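Local coordinates for putative major capsid protein (Cafeteriavirus-dependent mavirus, PDB 6G44), which probably builds the icosahedral shell of the virophage, forming trimers of double jelly-roll subunits, at residues Leu304-Pro309 / Glu315-Ile320; Val339-Pro344 / Thr458-Gly463; Pro221-Asn226 / Thr480-Asp485; Ala205-Ala208 / Gln212-Asn215. All blocks are in the same frame, centred on the assembly; numbering follows the deposited sequence. Where two conformers were deposited one is given.

Contact 1: residues Leu304-Pro309 / Glu315-Ile320; sequences LNTKDP and ERNKHI. With SO4 (sulfate ion), chain B.
Asn317 plugs its amide into the backbone of the loop at Thr306 and Lys307, the tight part of the contact. Its OD1 takes Thr306 N at 2.9 Å from above the carbonyl plane, and Lys307 N at 3.2 Å along an in-plane lone pair; a water linked to Lys307 O and Asn317 N also donates to it. The ND2 of Asn317 turns to Thr306 OG1, 3.0 Å away and close to the amide plane. Beside it, His319 NE2 points almost straight (165°) at Asn305 OD1 over 2.8 Å, the amide lying at the ring's edge, planes 25° apart, while Asn305 ND2 holds Thr458 O and Glu460 O. The strand pair linked here, 286-305 and 319-328, belongs to different sheets of the second jelly-roll, so the contact closes the loop that crosses between them. The outer side, where Lys307 and Glu315 are exposed, faces solvent and carries charge. Lys307, bent at its third torsion (chi3 -81°), swings NZ to within 2.7 Å of Glu315 O. The same NZ shares a sulfate, probably from the crystallisation liquor, with Asn317 ND2 and Lys318 N, its O1 lying 2.8 Å from Lys307 NZ.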
loop_
_atom_site.group_PDB
_atom_site.type_symbol
_atom_site.label_atom_id
_atom_site.label_comp_id
_atom_site.label_asym_id
_atom_site.label_seq_id
_atom_site.Cartn_x
_atom_site.Cartn_y
_atom_site.Cartn_z
ATOM N N LEU C 304 -34.733 -6.333 20.894
ATOM C CA LEU C 304 -34.994 -5.253 21.859
ATOM C C LEU C 304 -33.803 -5.127 22.762
ATOM O O LEU C 304 -33.377 -6.120 23.354
ATOM C CB LEU C 304 -36.223 -5.589 22.737
ATOM C CG LEU C 304 -37.564 -5.838 22.047
ATOM C CD1 LEU C 304 -38.635 -6.097 23.107
ATOM C CD2 LEU C 304 -37.959 -4.682 21.153
ATOM N N ASN C 305 -33.268 -3.916 22.875
ATOM C CA ASN C 305 -32.224 -3.638 23.862
ATOM C C ASN C 305 -32.813 -3.049 25.134
ATOM O O ASN C 305 -33.694 -2.192 25.078
ATOM C CB ASN C 305 -31.167 -2.717 23.263
ATOM C CG ASN C 305 -30.279 -3.446 22.260
ATOM O OD1 ASN C 305 -30.221 -4.675 22.232
ATOM N ND2 ASN C 305 -29.575 -2.678 21.444
ATOM N N THR C 306 -32.299 -3.540 26.255
ATOM C CA THR C 306 -32.638 -3.065 27.593
ATOM C C THR C 306 -31.471 -2.386 28.304
ATOM O O THR C 306 -31.687 -1.734 29.323
ATOM C CB THR C 306 -33.122 -4.237 28.452
ATOM O OG1 THR C 306 -32.049 -5.153 28.665
ATOM C CG2 THR C 306 -34.296 -4.945 27.779
ATOM N N LYS C 307 -30.250 -2.543 27.791
ATOM C CA LYS C 307 -29.058 -1.907 28.326
ATOM C C LYS C 307 -28.491 -0.981 27.251
ATOM O O LYS C 307 -28.787 -1.126 26.043
ATOM C CB LYS C 307 -28.071 -2.970 28.786
ATOM C CG LYS C 307 -28.583 -3.629 30.077
ATOM C CD LYS C 307 -27.905 -4.921 30.417
ATOM C CE LYS C 307 -28.463 -6.101 29.640
ATOM N NZ LYS C 307 -27.522 -7.250 29.760
ATOM N N ASP C 308 -27.754 0.030 27.689
ATOM C CA ASP C 308 -27.212 1.023 26.756
ATOM C C ASP C 308 -26.243 0.319 25.800
ATOM O O ASP C 308 -25.348 -0.374 26.250
ATOM C CB ASP C 308 -26.445 2.131 27.489
ATOM C CG ASP C 308 -27.344 3.009 28.359
ATOM O OD1 ASP C 308 -28.524 3.211 28.010
ATOM O OD2 ASP C 308 -26.818 3.489 29.387
ATOM N N PRO C 309 -26.415 0.532 24.483
ATOM C CA PRO C 309 -25.435 -0.079 23.582
ATOM C C PRO C 309 -24.054 0.553 23.718
ATOM O O PRO C 309 -23.058 -0.101 23.407
ATOM C CB PRO C 309 -26.035 0.174 22.209
ATOM C CG PRO C 309 -26.857 1.424 22.364
ATOM C CD PRO C 309 -27.459 1.257 23.741
ATOM N N GLU C 315 -22.174 -6.071 29.006
ATOM C CA GLU C 315 -23.587 -5.953 29.365
ATOM C C GLU C 315 -24.510 -5.710 28.184
ATOM O O GLU C 315 -25.713 -5.753 28.348
ATOM C CB GLU C 315 -23.813 -4.863 30.419
ATOM C CG GLU C 315 -23.261 -5.247 31.793
ATOM C CD GLU C 315 -23.520 -4.210 32.878
ATOM O OE1 GLU C 315 -24.418 -3.324 32.732
ATOM O OE2 GLU C 315 -22.817 -4.294 33.919
ATOM N N ARG C 316 -23.985 -5.434 26.982
ATOM C CA ARG C 316 -24.874 -5.254 25.827
ATOM C C ARG C 316 -25.717 -6.528 25.646
ATOM O O ARG C 316 -25.214 -7.664 25.829
ATOM C CB ARG C 316 -24.061 -4.977 24.563
ATOM C CG ARG C 316 -23.331 -3.642 24.584
ATOM C CD ARG C 316 -22.551 -3.413 23.289
ATOM N NE ARG C 316 -23.452 -3.180 22.182
ATOM C CZ ARG C 316 -23.061 -2.817 20.962
ATOM N NH1 ARG C 316 -21.758 -2.796 20.674
ATOM N NH2 ARG C 316 -23.965 -2.562 20.019
ATOM N N ASN C 317 -26.986 -6.348 25.297
ATOM C CA ASN C 317 -27.879 -7.497 25.129
ATOM C C ASN C 317 -27.346 -8.428 24.046
ATOM O O ASN C 317 -26.975 -7.958 22.980
ATOM C CB ASN C 317 -29.279 -7.059 24.760
ATOM C CG ASN C 317 -29.940 -6.240 25.847
ATOM O OD1 ASN C 317 -29.877 -5.011 25.859
ATOM N ND2 ASN C 317 -30.574 -6.938 26.789
ATOM N N LYS C 318 -27.285 -9.723 24.342
ATOM C CA LYS C 318 -26.764 -10.728 23.423
ATOM C C LYS C 318 -27.946 -11.380 22.751
ATOM O O LYS C 318 -28.603 -12.233 23.359
ATOM C CB LYS C 318 -25.918 -11.770 24.158
ATOM C CG LYS C 318 -24.743 -11.182 24.931
ATOM C CD LYS C 318 -23.866 -12.269 25.547
ATOM C CE LYS C 318 -23.300 -11.908 26.904
ATOM N NZ LYS C 318 -22.379 -10.734 26.915
ATOM N N HIS C 319 -28.235 -10.954 21.526
ATOM C CA HIS C 319 -29.325 -11.487 20.711
ATOM C C HIS C 319 -28.870 -12.736 19.985
ATOM O O HIS C 319 -27.716 -12.840 19.586
ATOM C CB HIS C 319 -29.765 -10.452 19.698
ATOM C CG HIS C 319 -30.261 -9.199 20.328
ATOM N ND1 HIS C 319 -31.446 -9.165 21.033
ATOM C CD2 HIS C 319 -29.721 -7.963 20.416
ATOM C CE1 HIS C 319 -31.625 -7.941 21.501
ATOM N NE2 HIS C 319 -30.592 -7.193 21.150
ATOM N N ILE C 320 -29.762 -13.711 19.854
ATOM C CA ILE C 320 -29.451 -14.961 19.163
ATOM C C ILE C 320 -30.439 -15.204 18.048
ATOM O O ILE C 320 -31.668 -15.057 18.219
ATOM C CB ILE C 320 -29.446 -16.165 20.142
ATOM C CG1 ILE C 320 -28.473 -15.911 21.305
ATOM C CG2 ILE C 320 -29.119 -17.462 19.405
ATOM C CD1 ILE C 320 -28.541 -16.894 22.462
HETATM S S SO4 B . -29.155 -10.357 27.650
HETATM O O1 SO4 B . -29.055 -9.448 28.811
HETATM O O2 SO4 B . -29.716 -11.672 28.030
HETATM O O3 SO4 B . -30.107 -9.745 26.698
HETATM O O4 SO4 B . -27.787 -10.581 27.087
HETATM O O HOH W 1 -27.480 -5.650 21.586
HETATM O O HOH W 2 -27.768 -3.453 24.804
#

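Contact 2: residues Val339-Pro344 / Thr458-Gly463; sequences VSQETP and TPEAAG. With SO4 (sulfate ion), chain D.
Gln341 and Glu460 carry this small surface contact, 71 Å² in all, by a single side-chain hydrogen bond. Gln341 supplies the larger share, 35 Å². Its CG lies opposite the backbone N (chi1 -179°) and the chain runs on extended, so the amide is carried well clear of the strand end toward the loop facing it. There Gln341 NE2 donates to Glu460 OE2 over 3.1 Å. The acceptor sits near the plane of the glutamine amide, but the N-H is bent from a straight line, at 139°, and the oxygen is approached nearly along its own C-O bond. The two side chains cross obliquely, with amide and carboxylate planes 57° apart.

Glu460 gives 22 Å². It does not start out toward Gln341; a bend at the second torsion, with CD turned beside CA, brings the carboxylate round. The stronger partner of OE2 is Tyr468 OH on strand 464-482, which also makes a weak bond with Gln341 NE2, so this hydroxyl joins the pair from the side of the sheet. Pro459 adds a little cover, packing on Tyr468 and Gln352. Farther along, Thr343 OG1 donates at 2.9 Å to O3 of a sulfate, probably from the crystallisation liquor, that is also bonded by His467 ND1.

The pairing thus joins the end of strand 334-341 to the loop that carries the chain from strand 448-457 in one sheet to strand 464-482, the neighbour of 334-341 in the other, a sheet-to-sheet connection of the second jelly-roll in a double jelly-roll capsid protein.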
loop_
_atom_site.group_PDB
_atom_site.type_symbol
_atom_site.label_atom_id
_atom_site.label_comp_id
_atom_site.label_asym_id
_atom_site.label_seq_id
_atom_site.Cartn_x
_atom_site.Cartn_y
_atom_site.Cartn_z
ATOM N N VAL C 339 -25.548 -10.430 9.825
ATOM C CA VAL C 339 -26.815 -10.076 10.457
ATOM C C VAL C 339 -27.087 -8.617 10.133
ATOM O O VAL C 339 -26.367 -7.747 10.608
ATOM C CB VAL C 339 -26.748 -10.324 11.965
ATOM C CG1 VAL C 339 -28.069 -9.900 12.629
ATOM C CG2 VAL C 339 -26.443 -11.779 12.278
ATOM N N SER C 340 -28.116 -8.336 9.320
ATOM C CA SER C 340 -28.363 -7.004 8.764
ATOM C C SER C 340 -29.538 -6.328 9.459
ATOM O O SER C 340 -30.541 -6.992 9.755
ATOM C CB SER C 340 -28.650 -7.077 7.250
ATOM O OG SER C 340 -27.481 -7.383 6.498
ATOM N N GLN C 341 -29.424 -5.021 9.690
ATOM C CA GLN C 341 -30.567 -4.220 10.138
ATOM C C GLN C 341 -31.542 -4.208 8.967
ATOM O O GLN C 341 -31.186 -3.814 7.853
ATOM C CB GLN C 341 -30.085 -2.814 10.481
ATOM C CG GLN C 341 -31.171 -1.872 10.975
ATOM C CD GLN C 341 -30.610 -0.492 11.158
ATOM O OE1 GLN C 341 -30.317 0.198 10.179
ATOM N NE2 GLN C 341 -30.376 -0.111 12.413
ATOM N N GLU C 342 -32.777 -4.670 9.179
ATOM C CA GLU C 342 -33.710 -4.806 8.055
ATOM C C GLU C 342 -34.159 -3.470 7.464
ATOM O O GLU C 342 -34.275 -3.354 6.246
ATOM C CB GLU C 342 -34.912 -5.689 8.433
ATOM C CG GLU C 342 -34.554 -7.167 8.372
ATOM C CD GLU C 342 -35.720 -8.102 8.635
ATOM O OE1 GLU C 342 -36.338 -8.594 7.676
ATOM O OE2 GLU C 342 -36.000 -8.378 9.808
ATOM N N THR C 343 -34.399 -2.483 8.316
ATOM C CA THR C 343 -34.941 -1.200 7.888
ATOM C C THR C 343 -34.034 -0.042 8.297
ATOM O O THR C 343 -33.914 0.269 9.483
ATOM C CB THR C 343 -36.361 -1.004 8.479
ATOM O OG1 THR C 343 -37.149 -2.156 8.155
ATOM C CG2 THR C 343 -37.031 0.256 7.903
ATOM N N PRO C 344 -33.381 0.600 7.311
ATOM C CA PRO C 344 -32.569 1.778 7.649
ATOM C C PRO C 344 -33.421 2.892 8.258
ATOM O O PRO C 344 -34.567 3.106 7.825
ATOM C CB PRO C 344 -31.998 2.200 6.287
ATOM C CG PRO C 344 -31.927 0.940 5.516
ATOM C CD PRO C 344 -33.162 0.184 5.912
ATOM N N THR C 458 -26.524 -5.200 18.903
ATOM C CA THR C 458 -27.159 -4.236 18.012
ATOM C C THR C 458 -27.045 -2.828 18.594
ATOM O O THR C 458 -26.915 -2.658 19.821
ATOM C CB THR C 458 -28.638 -4.591 17.824
ATOM O OG1 THR C 458 -29.244 -4.643 19.115
ATOM C CG2 THR C 458 -28.804 -5.942 17.134
ATOM N N PRO C 459 -27.077 -1.802 17.741
ATOM C CA PRO C 459 -26.846 -0.433 18.193
ATOM C C PRO C 459 -28.049 0.342 18.732
ATOM O O PRO C 459 -27.880 1.514 19.095
ATOM C CB PRO C 459 -26.310 0.229 16.939
ATOM C CG PRO C 459 -27.067 -0.442 15.851
ATOM C CD PRO C 459 -27.135 -1.875 16.266
ATOM N N GLU C 460 -29.231 -0.254 18.798
ATOM C CA GLU C 460 -30.404 0.505 19.243
ATOM C C GLU C 460 -30.335 0.889 20.729
ATOM O O GLU C 460 -29.765 0.187 21.557
ATOM C CB GLU C 460 -31.701 -0.254 18.945
ATOM C CG GLU C 460 -32.161 -0.152 17.496
ATOM C CD GLU C 460 -31.312 -0.966 16.545
ATOM O OE1 GLU C 460 -30.801 -2.019 16.956
ATOM O OE2 GLU C 460 -31.192 -0.559 15.378
ATOM N N ALA C 461 -30.943 2.040 21.034
ATOM C CA ALA C 461 -31.018 2.542 22.390
ATOM C C ALA C 461 -31.720 1.571 23.324
ATOM O O ALA C 461 -32.588 0.778 22.911
ATOM C CB ALA C 461 -31.760 3.876 22.404
ATOM N N ALA C 462 -31.375 1.666 24.600
ATOM C CA ALA C 462 -32.103 0.957 25.637
ATOM C C ALA C 462 -33.558 1.378 25.591
ATOM O O ALA C 462 -33.868 2.558 25.405
ATOM C CB ALA C 462 -31.520 1.254 27.009
ATOM N N GLY C 463 -34.434 0.392 25.731
ATOM C CA GLY C 463 -35.878 0.612 25.615
ATOM C C GLY C 463 -36.439 0.747 24.217
ATOM O O GLY C 463 -37.603 1.119 24.051
HETATM S S SO4 D . -38.143 -2.460 11.908
HETATM O O1 SO4 D . -37.118 -2.299 12.934
HETATM O O2 SO4 D . -39.328 -3.151 12.465
HETATM O O3 SO4 D . -37.627 -3.275 10.772
HETATM O O4 SO4 D . -38.498 -1.112 11.413
#

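Contact 3: residues Pro221-Asn226 / Thr480-Asp485; sequences PFRNLN and TYSFED
Arg223 lays one face of its guanidinium against the backbone at Glu484, whose CA stands 3.7 Å above the plane and toward the rim. At the group's edge lies the backbone carbonyl of Ser482. Its O is 2.9 Å from Arg223 NH2, but the N-H points poorly at it, and the bond across the contact goes instead to Ser482 OG. That one is long, 3.3 Å from Arg223 NH2, with the hydroxyl tilted 19° from the guanidinium plane. Ser482 OG reaches it because it lies opposite its own backbone N (chi1 171°). The stronger grip on the arginine comes from the loop before strand 286-305: Pro283 O takes NH1 and Lys284 O takes NH2.

Waters fill in the rest. One accepts from Arg223 N and donates to Ser482 OG, 2.9 Å from each, and another joins Asn224 ND2 to Glu484 O. The Glu484 carboxylate stays 4.7 Å from Arg223, measured OE2 to NH1, too far for a salt bridge. The neighbouring Phe222 ring stacks on Tyr288. Two other subunits come close, with Asp485 OD2 bonded to Asn6 ND2 of the second and Pro221 packing on Trp23 of the third.

Strand 222-235 belongs to the first jelly-roll and strand 464-482 to the second, so the buried arginine bridges the two halves of the double jelly-roll next to the trimer contacts.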
loop_
_atom_site.group_PDB
_atom_site.type_symbol
_atom_site.label_atom_id
_atom_site.label_comp_id
_atom_site.label_asym_id
_atom_site.label_seq_id
_atom_site.Cartn_x
_atom_site.Cartn_y
_atom_site.Cartn_z
ATOM N N PRO C 221 -11.633 -12.476 -22.900
ATOM C CA PRO C 221 -12.724 -12.004 -23.745
ATOM C C PRO C 221 -13.810 -13.049 -23.994
ATOM O O PRO C 221 -13.543 -14.251 -23.925
ATOM C CB PRO C 221 -12.011 -11.701 -25.080
ATOM C CG PRO C 221 -10.576 -11.614 -24.765
ATOM C CD PRO C 221 -10.366 -12.558 -23.643
ATOM N N PHE C 222 -15.012 -12.555 -24.269
ATOM C CA PHE C 222 -16.091 -13.378 -24.839
ATOM C C PHE C 222 -15.992 -13.406 -26.368
ATOM O O PHE C 222 -15.454 -12.495 -26.957
ATOM C CB PHE C 222 -17.437 -12.851 -24.358
ATOM C CG PHE C 222 -17.635 -13.056 -22.887
ATOM C CD1 PHE C 222 -17.868 -14.339 -22.401
ATOM C CD2 PHE C 222 -17.564 -11.990 -21.999
ATOM C CE1 PHE C 222 -18.024 -14.558 -21.055
ATOM C CE2 PHE C 222 -17.724 -12.221 -20.636
ATOM C CZ PHE C 222 -17.949 -13.493 -20.189
ATOM N N ARG C 223 -16.527 -14.463 -26.962
ATOM C CA ARG C 223 -16.400 -14.762 -28.394
ATOM C C ARG C 223 -17.791 -14.832 -29.060
ATOM O O ARG C 223 -18.647 -15.597 -28.614
ATOM C CB ARG C 223 -15.651 -16.117 -28.558
ATOM C CG ARG C 223 -15.526 -16.654 -30.002
ATOM C CD ARG C 223 -14.987 -18.058 -30.111
ATOM N NE ARG C 223 -15.654 -19.030 -29.222
ATOM C CZ ARG C 223 -15.195 -20.238 -28.975
ATOM N NH1 ARG C 223 -14.113 -20.684 -29.605
ATOM N NH2 ARG C 223 -15.818 -21.019 -28.108
ATOM N N ASN C 224 -17.966 -14.071 -30.131
ATOM C CA ASN C 224 -19.075 -14.258 -31.083
ATOM C C ASN C 224 -20.434 -14.188 -30.404
ATOM O O ASN C 224 -21.248 -15.094 -30.519
ATOM C CB ASN C 224 -18.901 -15.600 -31.842
ATOM C CG ASN C 224 -17.652 -15.644 -32.689
ATOM O OD1 ASN C 224 -17.090 -14.604 -33.072
ATOM N ND2 ASN C 224 -17.207 -16.878 -33.012
ATOM N N LEU C 225 -20.660 -13.082 -29.698
ATOM C CA LEU C 225 -21.939 -12.829 -29.020
ATOM C C LEU C 225 -23.010 -12.349 -29.986
ATOM O O LEU C 225 -23.394 -11.198 -30.062
ATOM C CB LEU C 225 -21.734 -11.871 -27.854
ATOM C CG LEU C 225 -20.735 -12.306 -26.794
ATOM C CD1 LEU C 225 -20.699 -11.238 -25.691
ATOM C CD2 LEU C 225 -21.025 -13.664 -26.181
ATOM N N ASN C 226 -23.512 -13.314 -30.742
ATOM C CA ASN C 226 -24.491 -13.071 -31.773
ATOM C C ASN C 226 -25.876 -12.734 -31.211
ATOM O O ASN C 226 -26.628 -11.994 -31.820
ATOM C CB ASN C 226 -24.488 -14.334 -32.661
ATOM C CG ASN C 226 -25.204 -14.152 -33.951
ATOM O OD1 ASN C 226 -25.043 -13.154 -34.653
ATOM N ND2 ASN C 226 -26.021 -15.112 -34.257
ATOM N N THR C 480 -18.589 -21.339 -16.613
ATOM C CA THR C 480 -19.329 -21.099 -17.848
ATOM C C THR C 480 -18.470 -21.609 -19.011
ATOM O O THR C 480 -17.249 -21.393 -19.079
ATOM C CB THR C 480 -19.663 -19.607 -17.966
ATOM O OG1 THR C 480 -20.577 -19.277 -16.910
ATOM C CG2 THR C 480 -20.323 -19.283 -19.324
ATOM N N TYR C 481 -19.133 -22.304 -19.947
ATOM C CA TYR C 481 -18.476 -22.921 -21.102
ATOM C C TYR C 481 -19.005 -22.288 -22.379
ATOM O O TYR C 481 -20.225 -22.190 -22.584
ATOM C CB TYR C 481 -18.743 -24.423 -21.141
ATOM C CG TYR C 481 -18.304 -25.146 -19.903
ATOM C CD1 TYR C 481 -19.153 -25.257 -18.812
ATOM C CD2 TYR C 481 -17.027 -25.685 -19.805
ATOM C CE1 TYR C 481 -18.746 -25.911 -17.658
ATOM C CE2 TYR C 481 -16.620 -26.324 -18.657
ATOM C CZ TYR C 481 -17.486 -26.434 -17.591
ATOM O OH TYR C 481 -17.042 -27.099 -16.465
ATOM N N SER C 482 -18.076 -21.839 -23.214
ATOM C CA SER C 482 -18.386 -21.246 -24.512
ATOM C C SER C 482 -17.968 -22.245 -25.588
ATOM O O SER C 482 -16.776 -22.462 -25.774
ATOM C CB SER C 482 -17.607 -19.942 -24.672
ATOM O OG SER C 482 -17.720 -19.424 -26.000
ATOM N N PHE C 483 -18.952 -22.817 -26.291
ATOM C CA PHE C 483 -18.676 -23.783 -27.361
ATOM C C PHE C 483 -18.581 -23.064 -28.683
ATOM O O PHE C 483 -19.179 -22.009 -28.889
ATOM C CB PHE C 483 -19.755 -24.835 -27.398
ATOM C CG PHE C 483 -19.858 -25.614 -26.126
ATOM C CD1 PHE C 483 -19.024 -26.683 -25.908
ATOM C CD2 PHE C 483 -20.750 -25.244 -25.136
ATOM C CE1 PHE C 483 -19.078 -27.417 -24.724
ATOM C CE2 PHE C 483 -20.798 -25.943 -23.932
ATOM C CZ PHE C 483 -19.985 -27.039 -23.733
ATOM N N GLU C 484 -17.844 -23.697 -29.586
ATOM C CA GLU C 484 -17.520 -23.081 -30.856
ATOM C C GLU C 484 -18.732 -22.748 -31.721
ATOM O O GLU C 484 -18.729 -21.753 -32.445
ATOM C CB GLU C 484 -16.592 -24.001 -31.639
ATOM C CG GLU C 484 -16.048 -23.312 -32.853
ATOM C CD GLU C 484 -14.901 -24.062 -33.439
ATOM O OE1 GLU C 484 -15.158 -25.143 -34.027
ATOM O OE2 GLU C 484 -13.765 -23.564 -33.313
ATOM N N ASP C 485 -19.782 -23.552 -31.625
ATOM C CA ASP C 485 -21.034 -23.293 -32.372
ATOM C C ASP C 485 -21.879 -22.127 -31.847
ATOM O O ASP C 485 -22.940 -21.826 -32.392
ATOM C CB ASP C 485 -21.877 -24.575 -32.503
ATOM C CG ASP C 485 -22.475 -25.070 -31.207
ATOM O OD1 ASP C 485 -22.427 -24.351 -30.180
ATOM O OD2 ASP C 485 -23.059 -26.186 -31.183
HETATM O O HOH W 3 -16.972 -16.732 -25.261
HETATM O O HOH W 4 -12.909 -21.023 -32.067
HETATM O O HOH W 5 -18.898 -19.047 -31.686
#

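Contact 4: residues Ala205-Ala208 / Gln212-Asn215; sequences ALVA and QYKN
Val207 presses a methyl onto the ring of Tyr213 within the connection between strands 195-205 and 222-235 of the first jelly-roll, a loop that folds back on itself through a type I beta turn from Gln212 to Asn215.

The main interaction is CH-pi. Val207 CG1 stands 3.6 Å from the centroid of the Tyr213 ring and only 1° off the ring normal, so the methyl sits over the middle of the face. Tyr213 offers this face because its CG occupies the crowded position between backbone N and carbonyl carbon (chi1 60°), which folds the ring back over the preceding loop. His130 meets the same tyrosine edge-to-face.

Apolar packing widens the touch. The second methyl of the valine, Val207 CG2, rests 4.0 Å from Tyr213 CB, at the base of the ring. Tyr213 gives up 81 Å² to the facing segment and Val207 44 Å², half and more than a quarter of the total. The Ala208 backbone N, 4.2 Å from Tyr213 CD2, approaches obliquely and adds little.

Polar bonds run elsewhere. The Asn104 amide grips the backbone on this side, OD1 taking Val207 N and ND2 giving to Ala205 O. Gln212 NE2 gives to Pro210 O and to Asn289 O, the latter on strand 286-305 of the second jelly-roll. Across the turn itself, the backbone closes with Asn215 N donating to Gln212 O over 3.0 Å.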
loop_
_atom_site.group_PDB
_atom_site.type_symbol
_atom_site.label_atom_id
_atom_site.label_comp_id
_atom_site.label_asym_id
_atom_site.label_seq_id
_atom_site.Cartn_x
_atom_site.Cartn_y
_atom_site.Cartn_z
ATOM N N ALA C 205 -17.761 -1.315 -13.361
ATOM C CA ALA C 205 -17.901 -2.651 -13.907
ATOM C C ALA C 205 -19.184 -3.300 -13.395
ATOM O O ALA C 205 -19.489 -3.207 -12.192
ATOM C CB ALA C 205 -16.700 -3.504 -13.529
ATOM N N LEU C 206 -19.931 -3.958 -14.283
ATOM C CA LEU C 206 -21.101 -4.723 -13.853
ATOM C C LEU C 206 -20.689 -6.021 -13.179
ATOM O O LEU C 206 -19.939 -6.794 -13.784
ATOM C CB LEU C 206 -21.967 -5.053 -15.068
ATOM C CG LEU C 206 -23.230 -5.872 -14.810
ATOM C CD1 LEU C 206 -24.166 -5.239 -13.807
ATOM C CD2 LEU C 206 -23.956 -6.098 -16.141
ATOM N N VAL C 207 -21.212 -6.278 -11.963
ATOM C CA VAL C 207 -20.967 -7.509 -11.219
ATOM C C VAL C 207 -22.175 -8.418 -11.387
ATOM O O VAL C 207 -23.146 -8.365 -10.620
ATOM C CB VAL C 207 -20.696 -7.186 -9.737
ATOM C CG1 VAL C 207 -20.495 -8.434 -8.898
ATOM C CG2 VAL C 207 -19.481 -6.271 -9.655
ATOM N N ALA C 208 -22.136 -9.216 -12.449
ATOM C CA ALA C 208 -23.274 -10.093 -12.819
ATOM C C ALA C 208 -22.760 -11.243 -13.633
ATOM O O ALA C 208 -22.085 -11.011 -14.628
ATOM C CB ALA C 208 -24.317 -9.310 -13.597
ATOM N N GLN C 212 -16.456 -10.909 -15.884
ATOM C CA GLN C 212 -15.148 -11.219 -15.281
ATOM C C GLN C 212 -14.698 -10.097 -14.339
ATOM O O GLN C 212 -13.588 -9.549 -14.445
ATOM C CB GLN C 212 -14.168 -11.524 -16.385
ATOM C CG GLN C 212 -14.586 -12.725 -17.224
ATOM C CD GLN C 212 -14.567 -13.994 -16.426
ATOM O OE1 GLN C 212 -13.473 -14.504 -16.118
ATOM N NE2 GLN C 212 -15.748 -14.529 -16.067
ATOM N N TYR C 213 -15.568 -9.786 -13.380
ATOM C CA TYR C 213 -15.397 -8.638 -12.470
ATOM C C TYR C 213 -14.289 -8.854 -11.450
ATOM O O TYR C 213 -13.928 -7.911 -10.718
ATOM C CB TYR C 213 -16.733 -8.281 -11.758
ATOM C CG TYR C 213 -17.283 -9.410 -10.936
ATOM C CD1 TYR C 213 -16.866 -9.600 -9.621
ATOM C CD2 TYR C 213 -18.227 -10.295 -11.455
ATOM C CE1 TYR C 213 -17.326 -10.665 -8.875
ATOM C CE2 TYR C 213 -18.709 -11.352 -10.710
ATOM C CZ TYR C 213 -18.242 -11.537 -9.416
ATOM O OH TYR C 213 -18.692 -12.582 -8.640
ATOM N N LYS C 214 -13.762 -10.069 -11.348
ATOM C CA LYS C 214 -12.635 -10.327 -10.454
ATOM C C LYS C 214 -11.295 -10.099 -11.151
ATOM O O LYS C 214 -10.258 -10.140 -10.483
ATOM C CB LYS C 214 -12.714 -11.749 -9.889
ATOM C CG LYS C 214 -13.963 -12.021 -9.044
ATOM C CD LYS C 214 -14.270 -13.507 -8.867
ATOM C CE LYS C 214 -13.146 -14.316 -8.231
ATOM N NZ LYS C 214 -13.024 -14.107 -6.766
ATOM N N ASN C 215 -11.294 -9.878 -12.472
ATOM C CA ASN C 215 -10.097 -9.753 -13.288
ATOM C C ASN C 215 -10.249 -8.537 -14.217
ATOM O O ASN C 215 -10.190 -8.705 -15.422
ATOM C CB ASN C 215 -9.902 -11.043 -14.124
ATOM C CG ASN C 215 -9.743 -12.299 -13.270
ATOM O OD1 ASN C 215 -10.720 -12.973 -12.928
ATOM N ND2 ASN C 215 -8.505 -12.633 -12.946
#

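Overall arrangement
Followed from the N terminus, the chain first meets contact 4, which closes a short loop between strands 195-205 and 222-235 of the first jelly-roll. Strand 222-235 then opens contact 3, the longest closure, since its partner segment 480-485 comes more than 250 residues later. Within that span lie contacts 1 and 2, one after the other: contact 1 shuts the loop from strand 286-305 to 319-328, and contact 2 joins strand 334-341 to the loop before 464-482. These two touch, with centres 10 Å apart, at one end of the second jelly-roll. Contact 3 lies on the other side of the chain's centre, about 17 Å centre to centre from contact 4, and ties the two jelly-rolls together.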